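PDB 5A8C: carbohydrate binding family 6 from Clostridium thermocellum, which hydrolyses alpha-L-arabinofuranosidic bonds as a five-bladed beta-propeller enzyme of glycoside hydrolase family 43, probably trimming arabinofuranosyl groups from plant polysaccharides. Local coordinates for residues A[66-71]-A[100-105]; A[114-119]-A[163-168]; A[282-287]-A[300-305]; A[95-100]-A[141-146]. All coordinates share one frame; numbering follows the deposited sequence. Where two conformers were deposited one is given.

Interaction 1: residues A[66-71]-A[100-105]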
# COMPACT_ATOMS: atom_id res chain seq x y z
N TYR A 66 -16.28 -1.27 3.51
CA TYR A 66 -15.22 -2.21 3.76
C TYR A 66 -15.48 -3.05 5.00
O TYR A 66 -16.13 -2.58 5.95
CB TYR A 66 -13.88 -1.47 3.93
CG TYR A 66 -13.51 -0.62 2.75
CD1 TYR A 66 -13.06 -1.19 1.57
CD2 TYR A 66 -13.64 0.75 2.79
CE1 TYR A 66 -12.77 -0.44 0.45
CE2 TYR A 66 -13.33 1.53 1.68
CZ TYR A 66 -12.87 0.92 0.53
OH TYR A 66 -12.51 1.64 -0.57
N ASN A 67 -14.91 -4.25 5.03
CA ASN A 67 -14.83 -5.05 6.24
C ASN A 67 -13.45 -5.70 6.27
O ASN A 67 -13.28 -6.83 5.82
CB ASN A 67 -15.94 -6.09 6.30
CG ASN A 67 -15.92 -6.85 7.57
OD1 ASN A 67 -15.17 -6.54 8.53
ND2 ASN A 67 -16.72 -7.92 7.60
N ILE A 68 -12.47 -4.89 6.70
CA ILE A 68 -11.04 -5.24 6.67
C ILE A 68 -10.53 -5.17 8.13
O ILE A 68 -10.01 -4.12 8.57
CB ILE A 68 -10.24 -4.29 5.77
CG1 ILE A 68 -10.78 -4.28 4.33
CG2 ILE A 68 -8.78 -4.70 5.77
CD1 ILE A 68 -10.32 -3.06 3.55
N PRO A 69 -10.67 -6.25 8.90
CA PRO A 69 -10.32 -6.24 10.31
C PRO A 69 -8.88 -6.59 10.58
O PRO A 69 -8.40 -6.49 11.70
CB PRO A 69 -11.29 -7.25 10.92
CG PRO A 69 -11.48 -8.26 9.82
CD PRO A 69 -11.51 -7.42 8.58
N ASP A 70 -8.23 -7.16 9.55
CA ASP A 70 -6.94 -7.80 9.70
C ASP A 70 -6.15 -7.72 8.37
O ASP A 70 -6.69 -7.27 7.37
CB ASP A 70 -7.10 -9.21 10.31
CG ASP A 70 -8.13 -10.10 9.66
OD1 ASP A 70 -8.56 -9.80 8.55
OD2 ASP A 70 -8.43 -11.15 10.27
N ILE A 71 -4.89 -8.15 8.46
CA ILE A 71 -3.92 -8.09 7.37
C ILE A 71 -3.47 -9.53 7.04
O ILE A 71 -2.95 -10.21 7.93
CB ILE A 71 -2.73 -7.25 7.76
CG1 ILE A 71 -3.11 -5.84 8.06
CG2 ILE A 71 -1.61 -7.34 6.73
CD1 ILE A 71 -3.71 -5.15 6.94
N VAL A 100 -9.92 -1.51 12.81
CA VAL A 100 -9.77 -2.00 11.44
C VAL A 100 -8.32 -1.79 11.02
O VAL A 100 -7.61 -0.95 11.61
CB VAL A 100 -10.79 -1.37 10.47
CG1 VAL A 100 -12.19 -1.50 10.98
CG2 VAL A 100 -10.45 0.08 10.20
N SER A 101 -7.92 -2.44 9.93
CA SER A 101 -6.54 -2.36 9.47
C SER A 101 -6.46 -2.28 7.97
O SER A 101 -6.23 -3.26 7.30
CB SER A 101 -5.73 -3.54 9.99
OG SER A 101 -6.21 -4.77 9.56
N TRP A 102 -6.67 -1.08 7.41
CA TRP A 102 -6.75 -0.90 5.97
C TRP A 102 -5.39 -0.60 5.37
O TRP A 102 -4.70 0.32 5.86
CB TRP A 102 -7.70 0.28 5.65
CG TRP A 102 -9.11 0.12 6.09
CD1 TRP A 102 -9.67 -0.89 6.79
CD2 TRP A 102 -10.15 1.06 5.83
NE1 TRP A 102 -11.03 -0.65 6.97
CE2 TRP A 102 -11.32 0.57 6.40
CE3 TRP A 102 -10.18 2.32 5.18
CZ2 TRP A 102 -12.53 1.27 6.36
CZ3 TRP A 102 -11.38 2.99 5.17
CH2 TRP A 102 -12.51 2.49 5.74
N ALA A 103 -5.06 -1.24 4.26
CA ALA A 103 -4.00 -0.81 3.34
C ALA A 103 -2.63 -0.73 4.01
O ALA A 103 -2.10 0.34 4.29
CB ALA A 103 -4.35 0.50 2.63
N PRO A 104 -2.04 -1.90 4.29
CA PRO A 104 -0.79 -1.92 5.04
C PRO A 104 0.38 -1.31 4.28
O PRO A 104 0.46 -1.33 3.05
CB PRO A 104 -0.57 -3.44 5.28
CG PRO A 104 -1.25 -4.09 4.10
CD PRO A 104 -2.47 -3.23 3.86
N SER A 105 1.37 -0.85 5.05
CA SER A 105 2.70 -0.50 4.54
C SER A 105 3.71 -1.25 5.38
O SER A 105 3.64 -1.22 6.60
CB SER A 105 2.92 0.99 4.65
OG SER A 105 4.20 1.39 4.20
O HOH W 1 -13.21 -2.38 7.92
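The indole of W102 is the flat platform of this contact, and Y66 and I68 lie over one of its faces. Y66 arrives edge first: its CD2 stands 3.6 Å from W102 CH2, above the rim of the six-membered ring, and the planes meet at 58° in a T-shaped (edge-to-face) pair. Over the five-membered ring comes I68, whose extended chi2 (162°) puts CD1 4.2 Å from the centroid of that ring, a CH-pi contact; closer in, I68 CB is 3.6 Å from W102 CD1. A broad aromatic suits W102, since one ring system serves two neighbours.

Polar groups gather at the indole edge. A water lying in the ring plane accepts from W102 NE1 at 2.9 Å and also from I68 N at 2.9 Å, so both N-H groups are satisfied by one oxygen. I68 O, at the same edge, takes a nearly straight bond (174°) from S101 N over 3.0 Å. V100 CB packs against this carbonyl, and the small side chain of S101 fits against the backbone of D70, its OG 3.1 Å from D70 CA. S101 O is buried here with no hydrogen-bond partner.

Y66 OH bonds the amine of a Tris molecule, probably from the crystallisation liquor, which may mark a pocket here. The contact joins the chain entering strand 70-76, in the first four-stranded sheet, to the chain entering strand 104-109 of the next. I68 also rests on S54 and D56 of strand 48-56, while S101 touches F89 of strand 83-90 and Y117 of strand 112-118.

Interaction 2: residues A[114-119]-A[163-168]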
# COMPACT_ATOMS: atom_id res chain seq x y z
N TYR A 114 7.90 -3.47 10.56
CA TYR A 114 6.98 -2.41 10.94
C TYR A 114 5.86 -2.37 9.92
O TYR A 114 6.12 -2.23 8.71
CB TYR A 114 7.71 -1.04 10.97
CG TYR A 114 8.82 -1.06 11.97
CD1 TYR A 114 8.56 -0.75 13.31
CD2 TYR A 114 10.12 -1.39 11.62
CE1 TYR A 114 9.55 -0.85 14.26
CE2 TYR A 114 11.12 -1.46 12.57
CZ TYR A 114 10.84 -1.15 13.89
OH TYR A 114 11.88 -1.20 14.79
N LEU A 115 4.64 -2.58 10.39
CA LEU A 115 3.45 -2.71 9.57
C LEU A 115 2.51 -1.56 9.93
O LEU A 115 1.92 -1.56 10.99
CB LEU A 115 2.83 -4.08 9.88
CG LEU A 115 1.64 -4.50 9.06
CD1 LEU A 115 2.04 -4.74 7.59
CD2 LEU A 115 1.05 -5.82 9.61
N TYR A 116 2.42 -0.60 9.04
CA TYR A 116 1.58 0.58 9.26
C TYR A 116 0.22 0.33 8.66
O TYR A 116 0.11 -0.41 7.66
CB TYR A 116 2.24 1.84 8.63
CG TYR A 116 3.60 2.06 9.19
CD1 TYR A 116 4.72 1.47 8.63
CD2 TYR A 116 3.78 2.91 10.29
CE1 TYR A 116 5.99 1.62 9.18
CE2 TYR A 116 5.05 3.09 10.83
CZ TYR A 116 6.14 2.46 10.30
OH TYR A 116 7.38 2.58 10.83
N TYR A 117 -0.83 0.89 9.23
CA TYR A 117 -2.18 0.56 8.80
C TYR A 117 -3.11 1.70 9.11
O TYR A 117 -2.90 2.51 10.02
CB TYR A 117 -2.68 -0.72 9.52
CG TYR A 117 -2.75 -0.60 11.03
CD1 TYR A 117 -1.64 -0.82 11.83
CD2 TYR A 117 -3.95 -0.29 11.66
CE1 TYR A 117 -1.71 -0.68 13.22
CE2 TYR A 117 -4.03 -0.16 13.04
CZ TYR A 117 -2.92 -0.36 13.83
OH TYR A 117 -3.07 -0.28 15.19
N GLY A 118 -4.19 1.81 8.31
CA GLY A 118 -5.20 2.84 8.56
C GLY A 118 -6.36 2.29 9.33
O GLY A 118 -7.01 1.31 8.91
N ASN A 119 -6.69 2.92 10.45
CA ASN A 119 -7.91 2.59 11.21
C ASN A 119 -9.14 3.24 10.59
O ASN A 119 -9.83 4.02 11.23
CB ASN A 119 -7.74 3.00 12.67
CG ASN A 119 -8.92 2.60 13.55
OD1 ASN A 119 -9.44 1.49 13.41
ND2 ASN A 119 -9.29 3.44 14.46
N PRO A 163 -1.14 4.75 4.56
CA PRO A 163 0.26 5.09 4.73
C PRO A 163 1.15 4.45 3.70
O PRO A 163 0.95 3.30 3.29
CB PRO A 163 0.61 4.54 6.11
CG PRO A 163 -0.36 3.39 6.30
CD PRO A 163 -1.62 3.89 5.67
N GLY A 164 2.22 5.14 3.34
CA GLY A 164 3.32 4.62 2.55
C GLY A 164 4.62 5.05 3.16
O GLY A 164 4.90 6.25 3.18
N VAL A 165 5.36 4.15 3.78
CA VAL A 165 6.57 4.48 4.52
C VAL A 165 7.80 4.09 3.69
O VAL A 165 7.80 3.09 2.98
CB VAL A 165 6.54 3.84 5.91
CG1 VAL A 165 7.80 4.13 6.71
CG2 VAL A 165 5.32 4.29 6.68
N PHE A 166 8.83 4.92 3.81
CA PHE A 166 10.03 4.84 3.04
C PHE A 166 11.22 5.28 3.92
O PHE A 166 11.09 6.28 4.61
CB PHE A 166 9.86 5.77 1.80
CG PHE A 166 11.13 6.10 1.13
CD1 PHE A 166 11.77 5.19 0.28
CD2 PHE A 166 11.72 7.34 1.28
CE1 PHE A 166 12.99 5.49 -0.34
CE2 PHE A 166 12.89 7.66 0.63
CZ PHE A 166 13.53 6.76 -0.17
N VAL A 167 12.36 4.60 3.78
CA VAL A 167 13.58 4.95 4.51
C VAL A 167 14.63 5.40 3.48
O VAL A 167 14.99 4.61 2.62
CB VAL A 167 14.09 3.78 5.38
CG1 VAL A 167 15.33 4.20 6.15
CG2 VAL A 167 13.01 3.27 6.30
N ASP A 168 15.08 6.64 3.60
CA ASP A 168 16.01 7.21 2.62
C ASP A 168 17.47 6.81 2.95
O ASP A 168 17.79 6.25 4.00
CB ASP A 168 15.83 8.70 2.58
CG ASP A 168 16.19 9.35 1.24
OD1 ASP A 168 16.67 8.67 0.34
OD2 ASP A 168 15.97 10.60 1.19
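Y116 carries most of this contact, meeting P163 with its CB and V165 with its ring. Y116 CB lies 3.8 Å from P163 CG, so the pyrrolidine covers the root of the side chain. Y116 CG is anti to the carbonyl carbon (chi1 -57°), beside the backbone N; V165 lies across one face of the ring. One methyl does the touching there: V165 CG2 sits over the ring 3.7 Å from its centroid and 19° off the normal, a CH-pi contact displaced toward the CD1-CE1 rim. The nearest carbon is Y116 CD1, 3.5 Å from V165 CG2. A branched valine fits, since one methyl can lie on the face while the other, CG1, reaches CE1. The hydroxyl lies beyond this contact and bonds M194 O.

At Y117 the chain turns its side chain away, toward F89 and D138, and offers only backbone: Y117 N is 3.9 Å from P163 CG. G118 follows, its N 4.2 Å from P163 CD, where the lack of a side chain leaves the proline ring facing bare main chain.

Strand 112-118 is the middle strand of its sheet and strand 164-167 begins the next, so the contact joins successive propeller blades; M175 of that second sheet touches Y116, P163 and V165. Every attraction between the two segments is apolar or CH-pi. The blades meet here by shape and dispersion, while the backbones of Y116 and G118 bond to S105 and W102, and V165 N to S105 OG. Proline, having no N-H, adds no donor to this buried seam.

Interaction 3: residues A[282-287]-A[300-305]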
# COMPACT_ATOMS: atom_id res chain seq x y z
N TYR A 282 -0.67 -5.41 -6.98
CA TYR A 282 -1.91 -4.63 -7.07
C TYR A 282 -3.05 -5.53 -6.78
O TYR A 282 -2.86 -6.68 -6.28
CB TYR A 282 -1.99 -3.90 -8.42
CG TYR A 282 -1.99 -4.80 -9.63
CD1 TYR A 282 -0.80 -5.28 -10.17
CD2 TYR A 282 -3.17 -5.12 -10.26
CE1 TYR A 282 -0.79 -6.08 -11.31
CE2 TYR A 282 -3.16 -5.91 -11.40
CZ TYR A 282 -1.98 -6.35 -11.93
OH TYR A 282 -2.02 -7.10 -13.09
N HIS A 283 -4.28 -5.12 -7.05
CA HIS A 283 -5.43 -6.01 -6.90
C HIS A 283 -6.38 -5.89 -8.06
O HIS A 283 -6.45 -4.90 -8.79
CB HIS A 283 -6.18 -5.80 -5.53
CG HIS A 283 -6.84 -4.47 -5.36
ND1 HIS A 283 -6.58 -3.67 -4.29
CD2 HIS A 283 -7.83 -3.89 -6.11
CE1 HIS A 283 -7.34 -2.62 -4.42
NE2 HIS A 283 -8.10 -2.70 -5.50
N ASN A 284 -7.19 -6.96 -8.23
CA ASN A 284 -8.35 -6.90 -9.09
C ASN A 284 -9.45 -7.72 -8.46
O ASN A 284 -9.43 -7.96 -7.24
CB ASN A 284 -8.03 -7.25 -10.56
CG ASN A 284 -7.76 -8.71 -10.82
OD1 ASN A 284 -7.72 -9.52 -9.90
ND2 ASN A 284 -7.55 -9.02 -12.08
N ARG A 285 -10.46 -8.08 -9.24
CA ARG A 285 -11.65 -8.79 -8.75
C ARG A 285 -11.94 -10.05 -9.56
O ARG A 285 -13.08 -10.43 -9.72
CB ARG A 285 -12.82 -7.83 -8.65
CG ARG A 285 -12.59 -6.75 -7.58
CD ARG A 285 -13.30 -5.43 -7.89
NE ARG A 285 -13.42 -4.59 -6.72
CZ ARG A 285 -12.65 -3.54 -6.40
NH1 ARG A 285 -11.59 -3.18 -7.11
NH2 ARG A 285 -12.98 -2.84 -5.35
N THR A 286 -10.86 -10.70 -10.07
CA THR A 286 -11.04 -11.86 -10.90
C THR A 286 -11.57 -13.06 -10.14
O THR A 286 -12.34 -13.88 -10.70
CB THR A 286 -9.81 -12.17 -11.70
OG1 THR A 286 -10.18 -12.96 -12.85
CG2 THR A 286 -8.76 -12.85 -10.92
N VAL A 287 -11.16 -13.28 -8.89
CA VAL A 287 -11.67 -14.40 -8.11
C VAL A 287 -13.16 -14.29 -7.90
O VAL A 287 -13.94 -15.24 -8.13
CB VAL A 287 -10.88 -14.60 -6.80
CG1 VAL A 287 -11.52 -15.71 -5.94
CG2 VAL A 287 -9.41 -14.86 -7.07
N ASN A 300 -8.70 -9.53 -5.03
CA ASN A 300 -7.58 -10.46 -4.92
C ASN A 300 -6.31 -9.79 -5.39
O ASN A 300 -6.29 -9.02 -6.37
CB ASN A 300 -7.83 -11.77 -5.67
CG ASN A 300 -8.08 -11.53 -7.15
OD1 ASN A 300 -9.20 -11.33 -7.60
ND2 ASN A 300 -6.99 -11.56 -7.93
N VAL A 301 -5.21 -10.15 -4.74
CA VAL A 301 -3.89 -9.65 -5.11
C VAL A 301 -3.47 -10.13 -6.48
O VAL A 301 -3.77 -11.25 -6.92
CB VAL A 301 -2.88 -10.00 -4.01
CG1 VAL A 301 -2.69 -11.52 -3.87
CG2 VAL A 301 -1.54 -9.33 -4.18
N CYS A 302 -2.65 -9.32 -7.16
CA CYS A 302 -2.03 -9.55 -8.45
C CYS A 302 -0.58 -9.09 -8.42
O CYS A 302 -0.23 -8.22 -7.63
CB CYS A 302 -2.78 -8.83 -9.57
SG CYS A 302 -4.48 -9.31 -9.85
N ILE A 303 0.20 -9.58 -9.37
CA ILE A 303 1.59 -9.17 -9.54
C ILE A 303 1.94 -9.15 -11.00
O ILE A 303 1.60 -10.10 -11.73
CB ILE A 303 2.55 -10.02 -8.68
CG1 ILE A 303 3.97 -9.47 -8.72
CG2 ILE A 303 2.50 -11.50 -9.07
CD1 ILE A 303 4.90 -10.12 -7.70
N ASP A 304 2.69 -8.14 -11.45
CA ASP A 304 3.23 -8.08 -12.79
C ASP A 304 4.59 -7.41 -12.79
O ASP A 304 4.89 -6.63 -11.88
CB ASP A 304 2.26 -7.43 -13.80
CG ASP A 304 1.26 -8.48 -14.38
OD1 ASP A 304 1.76 -9.46 -15.00
OD2 ASP A 304 0.03 -8.32 -14.20
N GLN A 305 5.38 -7.70 -13.77
CA GLN A 305 6.68 -7.05 -13.91
C GLN A 305 6.57 -5.59 -14.33
O GLN A 305 5.66 -5.19 -15.09
CB GLN A 305 7.57 -7.83 -14.89
CG GLN A 305 9.06 -7.51 -14.73
CD GLN A 305 10.03 -8.51 -15.36
OE1 GLN A 305 9.65 -9.52 -15.94
NE2 GLN A 305 11.31 -8.23 -15.23
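Y282 and C302 form an antiparallel hydrogen-bonded pair, Y282 N giving to C302 O at 2.9 Å and C302 N returning to Y282 O at 2.8 Å. Two residues on, the N284-N300 pair repeats the pattern: N284 N reaches N300 O at 2.9 Å, and N300 N reaches N284 O at 2.8 Å. Between them H283 and V301 are a non-hydrogen-bonded pair. H283 points its ring elsewhere, with ND1 bonded to D39 N and NE2 to N266 O.

The side chains of Y282, N284, N300 and C302 share one sheet face. Y282 CG takes the crowded position between backbone N and carbonyl carbon (chi1 61°). C302 CB lies over one face of the ring, offset toward the CE2-CZ rim and 3.5 Å from the centroid of Y282, a CH-pi contact, and SG lies obliquely off the ring. The phenol then donates from Y282 OH to D304 OD2 at 2.6 Å, the oxygen lying near the ring plane, and D304 OD1 is held by T320 OG1.

N300 joins the strand to helix 286-291. Its OD1 accepts a straight bond (176°) from V287 N at 3.1 Å, although the donor stands 50° out of the amide plane. Its ND2 makes a weak bond to N284 OD1, while N284 ND2 is tied to P260 O and Y29 OH. Asparagine suits both places because each amide can give and accept at once.

The four backbone bonds, the phenol and both asparagine amides are thus all engaged in this buried part of the last blade. The hydrogen bond from Y282 OH, with T320 OG1 on the other oxygen, is consistent with a charged D304 carboxylate.

Interaction 4: residues A[95-100]-A[141-146]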
# COMPACT_ATOMS: atom_id res chain seq x y z
N SER A 95 -4.03 -4.26 18.83
CA SER A 95 -3.88 -2.89 19.21
C SER A 95 -4.83 -2.58 20.33
O SER A 95 -5.85 -3.25 20.51
CB SER A 95 -4.15 -1.94 18.07
OG SER A 95 -5.51 -1.72 17.88
N ARG A 96 -4.53 -1.51 21.06
CA ARG A 96 -5.36 -1.06 22.17
C ARG A 96 -6.37 -0.02 21.76
O ARG A 96 -7.25 0.28 22.57
CB ARG A 96 -4.48 -0.53 23.28
CG ARG A 96 -3.70 -1.63 23.97
CD ARG A 96 -2.88 -1.08 25.10
NE ARG A 96 -1.63 -0.50 24.61
CZ ARG A 96 -0.99 0.52 25.20
NH1 ARG A 96 -1.54 1.15 26.21
NH2 ARG A 96 0.21 0.85 24.80
N TRP A 97 -6.32 0.46 20.53
CA TRP A 97 -7.13 1.61 20.15
C TRP A 97 -7.85 1.48 18.81
O TRP A 97 -8.78 2.21 18.56
CB TRP A 97 -6.25 2.90 20.15
CG TRP A 97 -5.16 2.80 19.09
CD1 TRP A 97 -3.94 2.20 19.19
CD2 TRP A 97 -5.26 3.21 17.73
NE1 TRP A 97 -3.29 2.20 17.98
CE2 TRP A 97 -4.08 2.81 17.06
CE3 TRP A 97 -6.25 3.90 16.98
CZ2 TRP A 97 -3.87 3.07 15.72
CZ3 TRP A 97 -6.01 4.14 15.64
CH2 TRP A 97 -4.84 3.72 15.02
N ALA A 98 -7.39 0.57 17.94
CA ALA A 98 -7.92 0.50 16.57
C ALA A 98 -8.87 -0.67 16.41
O ALA A 98 -8.81 -1.64 17.14
CB ALA A 98 -6.75 0.38 15.58
N SER A 99 -9.74 -0.53 15.42
CA SER A 99 -10.78 -1.48 15.10
C SER A 99 -10.58 -2.17 13.75
O SER A 99 -11.10 -3.28 13.54
CB SER A 99 -12.16 -0.78 15.12
OG SER A 99 -12.39 -0.24 16.42
N VAL A 100 -9.92 -1.51 12.81
CA VAL A 100 -9.77 -2.00 11.44
C VAL A 100 -8.32 -1.79 11.02
O VAL A 100 -7.61 -0.95 11.61
CB VAL A 100 -10.79 -1.37 10.47
CG1 VAL A 100 -12.19 -1.50 10.98
CG2 VAL A 100 -10.45 0.08 10.20
N PRO A 141 -0.47 3.59 22.68
CA PRO A 141 -1.81 3.75 23.25
C PRO A 141 -2.81 4.38 22.29
O PRO A 141 -4.02 4.36 22.57
CB PRO A 141 -1.57 4.65 24.47
CG PRO A 141 -0.35 5.44 24.10
CD PRO A 141 0.51 4.50 23.32
N GLY A 142 -2.33 4.97 21.21
CA GLY A 142 -3.17 5.61 20.23
C GLY A 142 -2.46 5.64 18.90
O GLY A 142 -1.38 5.06 18.73
N PRO A 143 -3.08 6.30 17.92
CA PRO A 143 -2.47 6.34 16.57
C PRO A 143 -1.11 6.99 16.57
O PRO A 143 -0.87 7.98 17.27
CB PRO A 143 -3.49 7.09 15.75
CG PRO A 143 -4.43 7.70 16.68
CD PRO A 143 -4.38 6.99 17.97
N LEU A 144 -0.28 6.52 15.69
CA LEU A 144 1.00 7.13 15.38
C LEU A 144 0.77 8.51 14.73
O LEU A 144 1.51 9.47 15.01
CB LEU A 144 1.81 6.22 14.49
CG LEU A 144 3.16 6.75 14.01
CD1 LEU A 144 4.09 7.06 15.17
CD2 LEU A 144 3.83 5.74 13.09
N VAL A 145 -0.19 8.58 13.81
CA VAL A 145 -0.56 9.82 13.16
C VAL A 145 -2.08 9.97 13.26
O VAL A 145 -2.81 9.02 13.00
CB VAL A 145 -0.12 9.81 11.66
CG1 VAL A 145 -0.61 11.08 10.97
CG2 VAL A 145 1.40 9.70 11.54
N SER A 146 -2.52 11.15 13.70
CA SER A 146 -3.94 11.39 13.98
C SER A 146 -4.28 12.76 13.35
O SER A 146 -3.41 13.50 12.86
CB SER A 146 -4.17 11.46 15.53
OG SER A 146 -3.74 12.68 16.06
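W97 lies flat on the P141-G142-P143 corner, CH-pi packing of a Trp face on a Pro-Gly-Pro segment between two surface loops of the five-bladed propeller. At its root, W97 CB is 3.6 Å from P141 O. Moving outward, CG and CD1 lie against G142, whose CA is 3.8 Å from the centroid of the five-membered ring of W97 and 20° off its normal. NE1 passes G142 O, which lies over the ring face, but gives its hydrogen bond to D138 OD2. The benzo part then meets P143: CE3 lies 3.7 Å from P143 CD, and CZ2 3.7 Å from P143 CA. A98 CB covers the opposite face of the indole, and the turn carrying the ring is an ST motif in which S95 OG accepts from A98 N.

G142, with no side chain to crowd the P143 ring, lets its CA lie on the indole. P143 gives the benzo ring an apolar face without an N-H, while P141 touches W97 through its carbonyl and turns its ring to R96. The R96 guanidinium lays one face over P141, with NH2 3.5 Å from P141 N, and NH2 also makes a weak bond to P139 O. At the tip of the indole, W97 CH2 ends against P143 CB at 3.7 Å.

In the fold
From the N terminus, interaction 1 comes first, closing a loop of 28 residues that holds the last strands of the first blade. Before it ends, interaction 4 opens at 95-100, so the two cross and share V100; interaction 2 opens at 114-119, before interaction 4 closes, and crosses it in turn. Interactions 4 and 2 close loops of 40 and 43 residues. Interactions 1 and 2 run in series yet touch, through neighbouring strands 104-109 and 112-118. N119 OD1 accepts from S99 N and V100 N, binding interactions 2 and 4. Together these three link the first three sheets. Interaction 3 closes 12 residues, including part of helix 286-291, in the last sheet; V301 packs on P40 of the first blade.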